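Local structure of cupin type-2 domain-containing protein (Neisseria meningitidis, 2I45) at the interface of chains A and B. The protein is of unknown function but belongs to the cupin superfamily, whose small beta-barrels often hold a metal ion, and pairs with a second copy in the crystal. Numbering follows the deposited sequence. Chains: chain A/B, Hypothetical protein.

Contact 1: the interface of chains A and B. Residues chain A 6, 8, 53, 96; chain B 53, 74-76.
A:Ile6 and B:Met76 join the chains by backbone hydrogen bonds, pairing antiparallel across the interface. A:Ile6 N donates to B:Met76 O over 2.7 Å, with an angle of 165° at the hydrogen. The return bond, B:Met76 N to A:Ile6 O, is longer at 3.1 Å.

The aromatic contact joins A:Phe53 and B:Phe53, whose side chains arrive from opposite directions. The centroids are 4.8 Å apart and the planes are inclined by 56°, an edge-to-face arrangement. The rings meet through their CE2 and CZ corners, and A:Phe53 CE2 comes within 3.2 Å of B:Phe53 CZ.

Apolar packing centres on B:Met76, a selenomethionine. Its CG lies anti to the carbonyl carbon (chi1 -86°) and the chain runs on extended, carrying selenium and methyl into chain A. The selenium lies 3.8 Å from A:Leu8 CD2 and 4.0 Å from A:Val96 CG1, the valine running antiparallel alongside it. Methyl CE lies over the rim of its own B:Phe53 ring, on the face from which A:Phe53 approaches, and flanks the ring pair from beside it. A:Leu8 CD2 completes the cluster, 3.8 Å from B:Phe53 CE1, and CE of B:Met76 stands 3.9 Å from A:Phe53 CD2.

Contact 2: the interface of chains A and B. Residues chain A 5-7; chain B 70-71, 75-77.
The side-chain amide of A:Asn7 and the carboxylate of B:Glu75 meet with their planes 88° apart, nearly perpendicular. At the amide's edge lies OE2 of B:Glu75, just 7° out of the amide plane, where it accepts a hydrogen bond from A:Asn7 ND2 over 2.8 Å. OE2 uses its anti lone pair, the one directed away from OE1. The nearly in-plane approach and an almost linear geometry at the hydrogen make this a straight bond to one carboxylate oxygen.

CG of A:Asn7 stands anti to the backbone N (chi1 -173°), and B:Glu75, extended beyond CG, carries its carboxylate across to the amide. The glutamate stem packs too, with B:Glu75 CG 3.9 Å from A:Asn7 CA. On the other side of the carboxylate, B:Glu75 OE1 is 3.5 Å from the hydroxyl OG1 of A:Thr5, a proximity too long to be counted as a bond.

A:Thr5 adds an apolar patch. Its methyl CG2, anti to the carbonyl carbon, lies 3.9 Å from B:Ile71 CG1 in strand 68-71, thereby bringing a second strand of chain B into the contact. Antiparallel pairing of A:Asn7 with B:Glu75 extends the bridge between A:Ile6 and B:Met76 by one residue. Beyond that bridge, A:Thr5 CG2 touches the methyl CB of B:Ala77 at 3.7 Å.

Contact 3: the interface of chains A and B. Residues chain A 53, 74-76; chain B 6-8, 53, 76.
B:Leu8 inserts against A:Gly74, A:Phe53 and A:Met76. At its base, B:Leu8 CB lies 3.5 Å from the carbonyl oxygen A:Gly74 O, and B:Leu8 CG is still within 4.2 Å of that oxygen. At the tip, methyl CD2 of B:Leu8 rests 3.7 Å from A:Phe53 CE1, the two side chains crossing at about a right angle. The same B:Leu8 CD2 meets CE of A:Met76 at 3.8 Å.

A:Met76, a selenomethionine, reaches it differently from its copy in chain B: CG is anti to the backbone N (chi1 165°) and the chain bends at chi3 (-48°), turning the methyl towards the leucine.

Polar contacts are less regular here. B:Ile6 N donates to A:Met76 O over 2.9 Å in a bond bent at the hydrogen, and the return bond is weak. The bond from B:Asn7 ND2 to A:Glu75 OE2 is also weak, at 3.5 Å, with amide and carboxylate planes 88° apart. A water bridges B:Asn7 OD1, 3.0 Å away, to A:Gly74 O.

In the fold, strand 6-7 of chain B pairs antiparallel with the start of strand 75-79 of chain A. B:Leu8 opens helix 8-13 and points towards A:Phe53 in strand 50-54, placing the N-terminal segment of one cupin subunit against its neighbour.

Contact 1: the interface of chains A and B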
loop_
_atom_site.group_PDB
_atom_site.type_symbol
_atom_site.label_atom_id
_atom_site.label_comp_id
_atom_site.label_asym_id
_atom_site.label_seq_id
_atom_site.Cartn_x
_atom_site.Cartn_y
_atom_site.Cartn_z
ATOM N N ILE A 6 -3.662 -9.799 3.838
ATOM C CA ILE A 6 -3.810 -10.106 2.426
ATOM C C ILE A 6 -2.447 -10.389 1.794
ATOM O O ILE A 6 -1.634 -9.452 1.646
ATOM C CB ILE A 6 -4.368 -8.868 1.667
ATOM C CG1 ILE A 6 -5.767 -8.498 2.114
ATOM C CG2 ILE A 6 -4.327 -9.061 0.165
ATOM C CD1 ILE A 6 -5.985 -7.010 1.998
ATOM N N LEU A 8 -0.317 -10.426 -1.058
ATOM C CA LEU A 8 -0.321 -9.832 -2.374
ATOM C C LEU A 8 0.154 -10.845 -3.457
ATOM O O LEU A 8 -0.615 -11.173 -4.343
ATOM C CB LEU A 8 0.451 -8.500 -2.329
ATOM C CG LEU A 8 -0.346 -7.193 -2.006
ATOM C CD1 LEU A 8 -1.704 -7.337 -1.288
ATOM C CD2 LEU A 8 0.454 -6.026 -1.388
ATOM N N PHE A 53 -0.105 0.889 -6.104
ATOM C CA PHE A 53 1.182 0.361 -5.681
ATOM C C PHE A 53 1.533 -0.686 -6.710
ATOM O O PHE A 53 0.792 -1.599 -6.980
ATOM C CB PHE A 53 1.166 -0.165 -4.203
ATOM C CG PHE A 53 2.359 -1.013 -3.850
ATOM C CD1 PHE A 53 3.658 -0.575 -4.130
ATOM C CD2 PHE A 53 2.194 -2.289 -3.271
ATOM C CE1 PHE A 53 4.790 -1.362 -3.860
ATOM C CE2 PHE A 53 3.337 -3.167 -3.022
ATOM C CZ PHE A 53 4.645 -2.679 -3.302
ATOM N N VAL A 96 -1.927 -3.084 -6.853
ATOM C CA VAL A 96 -2.830 -3.037 -5.765
ATOM C C VAL A 96 -3.260 -1.566 -5.615
ATOM O O VAL A 96 -2.423 -0.648 -5.590
ATOM C CB VAL A 96 -2.170 -3.562 -4.450
ATOM C CG1 VAL A 96 -3.062 -3.308 -3.224
ATOM C CG2 VAL A 96 -1.867 -5.036 -4.555
ATOM N N PHE B 53 2.020 -2.361 5.455
ATOM C CA PHE B 53 2.485 -3.188 4.406
ATOM C C PHE B 53 3.929 -3.584 4.710
ATOM O O PHE B 53 4.774 -2.740 4.977
ATOM C CB PHE B 53 2.222 -2.531 3.038
ATOM C CG PHE B 53 3.004 -3.156 1.894
ATOM C CD1 PHE B 53 2.910 -4.508 1.621
ATOM C CD2 PHE B 53 3.816 -2.368 1.083
ATOM C CE1 PHE B 53 3.628 -5.122 0.556
ATOM C CE2 PHE B 53 4.543 -2.934 0.045
ATOM C CZ PHE B 53 4.458 -4.350 -0.225
ATOM N N GLY B 74 5.613 -8.853 2.208
ATOM C CA GLY B 74 4.864 -8.898 0.942
ATOM C C GLY B 74 3.377 -8.785 1.218
ATOM O O GLY B 74 2.595 -8.919 0.282
ATOM N N GLU B 75 2.990 -8.587 2.486
ATOM C CA GLU B 75 1.619 -8.722 2.819
ATOM C C GLU B 75 1.052 -7.433 3.412
ATOM O O GLU B 75 1.775 -6.674 4.093
ATOM C CB GLU B 75 1.429 -9.863 3.800
ATOM C CG GLU B 75 1.888 -11.245 3.344
ATOM C CD GLU B 75 1.506 -12.392 4.319
ATOM O OE1 GLU B 75 1.474 -12.230 5.547
ATOM O OE2 GLU B 75 1.242 -13.492 3.854
HETATM N N MSE B 76 -0.227 -7.187 3.149
HETATM C CA MSE B 76 -0.886 -6.057 3.791
HETATM C C MSE B 76 -1.911 -6.501 4.808
HETATM O O MSE B 76 -2.424 -7.603 4.735
HETATM C CB MSE B 76 -1.609 -5.204 2.792
HETATM C CG MSE B 76 -0.743 -4.203 2.178
HETATM SE SE MSE B 76 -1.545 -3.389 0.517
HETATM C CE MSE B 76 0.132 -2.448 -0.010
#

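Contact 2: the interface of chains A and B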
loop_
_atom_site.group_PDB
_atom_site.type_symbol
_atom_site.label_atom_id
_atom_site.label_comp_id
_atom_site.label_asym_id
_atom_site.label_seq_id
_atom_site.Cartn_x
_atom_site.Cartn_y
_atom_site.Cartn_z
ATOM N N THR A 5 -4.705 -10.554 7.171
ATOM C CA THR A 5 -3.707 -10.032 6.219
ATOM C C THR A 5 -3.964 -10.607 4.855
ATOM O O THR A 5 -4.402 -11.749 4.760
ATOM C CB THR A 5 -2.250 -10.382 6.595
ATOM O OG1 THR A 5 -1.961 -11.710 6.171
ATOM C CG2 THR A 5 -2.060 -10.291 8.076
ATOM N N ILE A 6 -3.662 -9.799 3.838
ATOM C CA ILE A 6 -3.810 -10.106 2.426
ATOM C C ILE A 6 -2.447 -10.389 1.794
ATOM O O ILE A 6 -1.634 -9.452 1.646
ATOM C CB ILE A 6 -4.368 -8.868 1.667
ATOM C CG1 ILE A 6 -5.767 -8.498 2.114
ATOM C CG2 ILE A 6 -4.327 -9.061 0.165
ATOM C CD1 ILE A 6 -5.985 -7.010 1.998
ATOM N N ASN A 7 -2.202 -11.631 1.391
ATOM C CA ASN A 7 -0.956 -11.952 0.717
ATOM C C ASN A 7 -1.009 -11.520 -0.756
ATOM O O ASN A 7 -1.663 -12.151 -1.592
ATOM C CB ASN A 7 -0.609 -13.435 0.854
ATOM C CG ASN A 7 0.782 -13.764 0.297
ATOM O OD1 ASN A 7 0.980 -13.841 -0.926
ATOM N ND2 ASN A 7 1.745 -13.983 1.186
ATOM N N THR B 70 0.139 -12.331 12.002
ATOM C CA THR B 70 1.394 -12.299 11.278
ATOM C C THR B 70 1.260 -11.520 9.940
ATOM O O THR B 70 0.351 -11.759 9.159
ATOM C CB THR B 70 1.870 -13.748 11.020
ATOM O OG1 THR B 70 1.865 -14.462 12.264
ATOM C CG2 THR B 70 3.269 -13.774 10.431
ATOM N N ILE B 71 2.157 -10.556 9.721
ATOM C CA ILE B 71 2.299 -9.864 8.444
ATOM C C ILE B 71 3.698 -10.152 7.888
ATOM O O ILE B 71 4.688 -9.618 8.432
ATOM C CB ILE B 71 2.092 -8.354 8.599
ATOM C CG1 ILE B 71 0.822 -8.075 9.400
ATOM C CG2 ILE B 71 2.057 -7.697 7.197
ATOM C CD1 ILE B 71 0.519 -6.590 9.631
ATOM N N GLU B 75 2.990 -8.587 2.486
ATOM C CA GLU B 75 1.619 -8.722 2.819
ATOM C C GLU B 75 1.052 -7.433 3.412
ATOM O O GLU B 75 1.775 -6.674 4.093
ATOM C CB GLU B 75 1.429 -9.863 3.800
ATOM C CG GLU B 75 1.888 -11.245 3.344
ATOM C CD GLU B 75 1.506 -12.392 4.319
ATOM O OE1 GLU B 75 1.474 -12.230 5.547
ATOM O OE2 GLU B 75 1.242 -13.492 3.854
HETATM N N MSE B 76 -0.227 -7.187 3.149
HETATM C CA MSE B 76 -0.886 -6.057 3.791
HETATM C C MSE B 76 -1.911 -6.501 4.808
HETATM O O MSE B 76 -2.424 -7.603 4.735
HETATM C CB MSE B 76 -1.609 -5.204 2.792
HETATM C CG MSE B 76 -0.743 -4.203 2.178
HETATM SE SE MSE B 76 -1.545 -3.389 0.517
HETATM C CE MSE B 76 0.132 -2.448 -0.010
ATOM N N ALA B 77 -2.214 -5.630 5.746
ATOM C CA ALA B 77 -3.280 -5.843 6.688
ATOM C C ALA B 77 -3.752 -4.469 7.153
ATOM O O ALA B 77 -3.192 -3.472 6.757
ATOM C CB ALA B 77 -2.789 -6.651 7.849
#

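Contact 3: the interface of chains A and B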
loop_
_atom_site.group_PDB
_atom_site.type_symbol
_atom_site.label_atom_id
_atom_site.label_comp_id
_atom_site.label_asym_id
_atom_site.label_seq_id
_atom_site.Cartn_x
_atom_site.Cartn_y
_atom_site.Cartn_z
ATOM N N PHE A 53 -0.105 0.889 -6.104
ATOM C CA PHE A 53 1.182 0.361 -5.681
ATOM C C PHE A 53 1.533 -0.686 -6.710
ATOM O O PHE A 53 0.792 -1.599 -6.980
ATOM C CB PHE A 53 1.166 -0.165 -4.203
ATOM C CG PHE A 53 2.359 -1.013 -3.850
ATOM C CD1 PHE A 53 3.658 -0.575 -4.130
ATOM C CD2 PHE A 53 2.194 -2.289 -3.271
ATOM C CE1 PHE A 53 4.790 -1.362 -3.860
ATOM C CE2 PHE A 53 3.337 -3.167 -3.022
ATOM C CZ PHE A 53 4.645 -2.679 -3.302
ATOM N N GLY A 74 7.792 -1.400 -7.140
ATOM C CA GLY A 74 8.154 -1.046 -5.762
ATOM C C GLY A 74 7.848 0.415 -5.459
ATOM O O GLY A 74 8.385 1.013 -4.491
ATOM N N GLU A 75 7.021 1.002 -6.304
ATOM C CA GLU A 75 6.757 2.397 -6.197
ATOM C C GLU A 75 5.324 2.582 -5.863
ATOM O O GLU A 75 4.535 1.699 -6.030
ATOM C CB GLU A 75 7.202 3.168 -7.463
ATOM C CG GLU A 75 8.646 3.644 -7.351
ATOM C CD GLU A 75 9.118 4.551 -8.465
ATOM O OE1 GLU A 75 8.315 4.850 -9.357
ATOM O OE2 GLU A 75 10.314 4.951 -8.470
HETATM N N MSE A 76 4.971 3.749 -5.412
HETATM C CA MSE A 76 3.648 3.916 -4.883
HETATM C C MSE A 76 3.289 5.352 -5.187
HETATM O O MSE A 76 4.126 6.237 -5.052
HETATM C CB MSE A 76 3.709 3.623 -3.381
HETATM C CG MSE A 76 2.549 4.051 -2.507
HETATM SE SE MSE A 76 2.461 2.989 -0.761
HETATM C CE MSE A 76 2.669 1.177 -1.543
ATOM N N ILE B 6 6.755 7.449 -4.885
ATOM C CA ILE B 6 7.513 7.134 -3.716
ATOM C C ILE B 6 8.235 5.818 -3.994
ATOM O O ILE B 6 7.596 4.766 -4.063
ATOM C CB ILE B 6 6.568 6.853 -2.556
ATOM C CG1 ILE B 6 5.453 7.884 -2.464
ATOM C CG2 ILE B 6 7.319 6.765 -1.265
ATOM C CD1 ILE B 6 5.867 9.178 -1.891
ATOM N N ASN B 7 9.551 5.854 -4.160
ATOM C CA ASN B 7 10.260 4.598 -4.156
ATOM C C ASN B 7 10.567 4.118 -2.737
ATOM O O ASN B 7 11.601 4.446 -2.108
ATOM C CB ASN B 7 11.494 4.587 -5.017
ATOM C CG ASN B 7 12.016 3.206 -5.191
ATOM O OD1 ASN B 7 12.396 2.517 -4.229
ATOM N ND2 ASN B 7 12.001 2.751 -6.406
ATOM N N LEU B 8 9.616 3.340 -2.252
ATOM C CA LEU B 8 9.722 2.599 -1.024
ATOM C C LEU B 8 11.149 2.213 -0.722
ATOM O O LEU B 8 11.697 2.756 0.242
ATOM C CB LEU B 8 8.780 1.386 -1.051
ATOM C CG LEU B 8 7.354 1.488 -0.471
ATOM C CD1 LEU B 8 6.756 2.959 -0.298
ATOM C CD2 LEU B 8 6.382 0.538 -1.165
ATOM N N PHE B 53 2.020 -2.361 5.455
ATOM C CA PHE B 53 2.485 -3.188 4.406
ATOM C C PHE B 53 3.929 -3.584 4.710
ATOM O O PHE B 53 4.774 -2.740 4.977
ATOM C CB PHE B 53 2.222 -2.531 3.038
ATOM C CG PHE B 53 3.004 -3.156 1.894
ATOM C CD1 PHE B 53 2.910 -4.508 1.621
ATOM C CD2 PHE B 53 3.816 -2.368 1.083
ATOM C CE1 PHE B 53 3.628 -5.122 0.556
ATOM C CE2 PHE B 53 4.543 -2.934 0.045
ATOM C CZ PHE B 53 4.458 -4.350 -0.225
HETATM N N MSE B 76 -0.227 -7.187 3.149
HETATM C CA MSE B 76 -0.886 -6.057 3.791
HETATM C C MSE B 76 -1.911 -6.501 4.808
HETATM O O MSE B 76 -2.424 -7.603 4.735
HETATM C CB MSE B 76 -1.609 -5.204 2.792
HETATM C CG MSE B 76 -0.743 -4.203 2.178
HETATM SE SE MSE B 76 -1.545 -3.389 0.517
HETATM C CE MSE B 76 0.132 -2.448 -0.010
HETATM O O HOH W 1 11.342 -0.168 -4.953
#

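The centres of the C-alpha atoms of contact 1 and contact 2 lie about 6 Å apart, and both use A:Ile6, B:Glu75 and B:Met76, making them adjoining parts of one N-terminal strand pairing. Contact 3 holds the reciprocal pairing, centred about 9 Å from contact 1 and 15 Å from contact 2. Contacts 1 and 3 share both Phe53 residues and B:Met76, while B:Met76 is common to all three. The aromatic pair links the halves of a two-fold interface in which strand 6-7 of each chain pairs with strand 75-79 of the other. This reciprocity is compatible with a dimer, although the crystal alone does not establish one in solution.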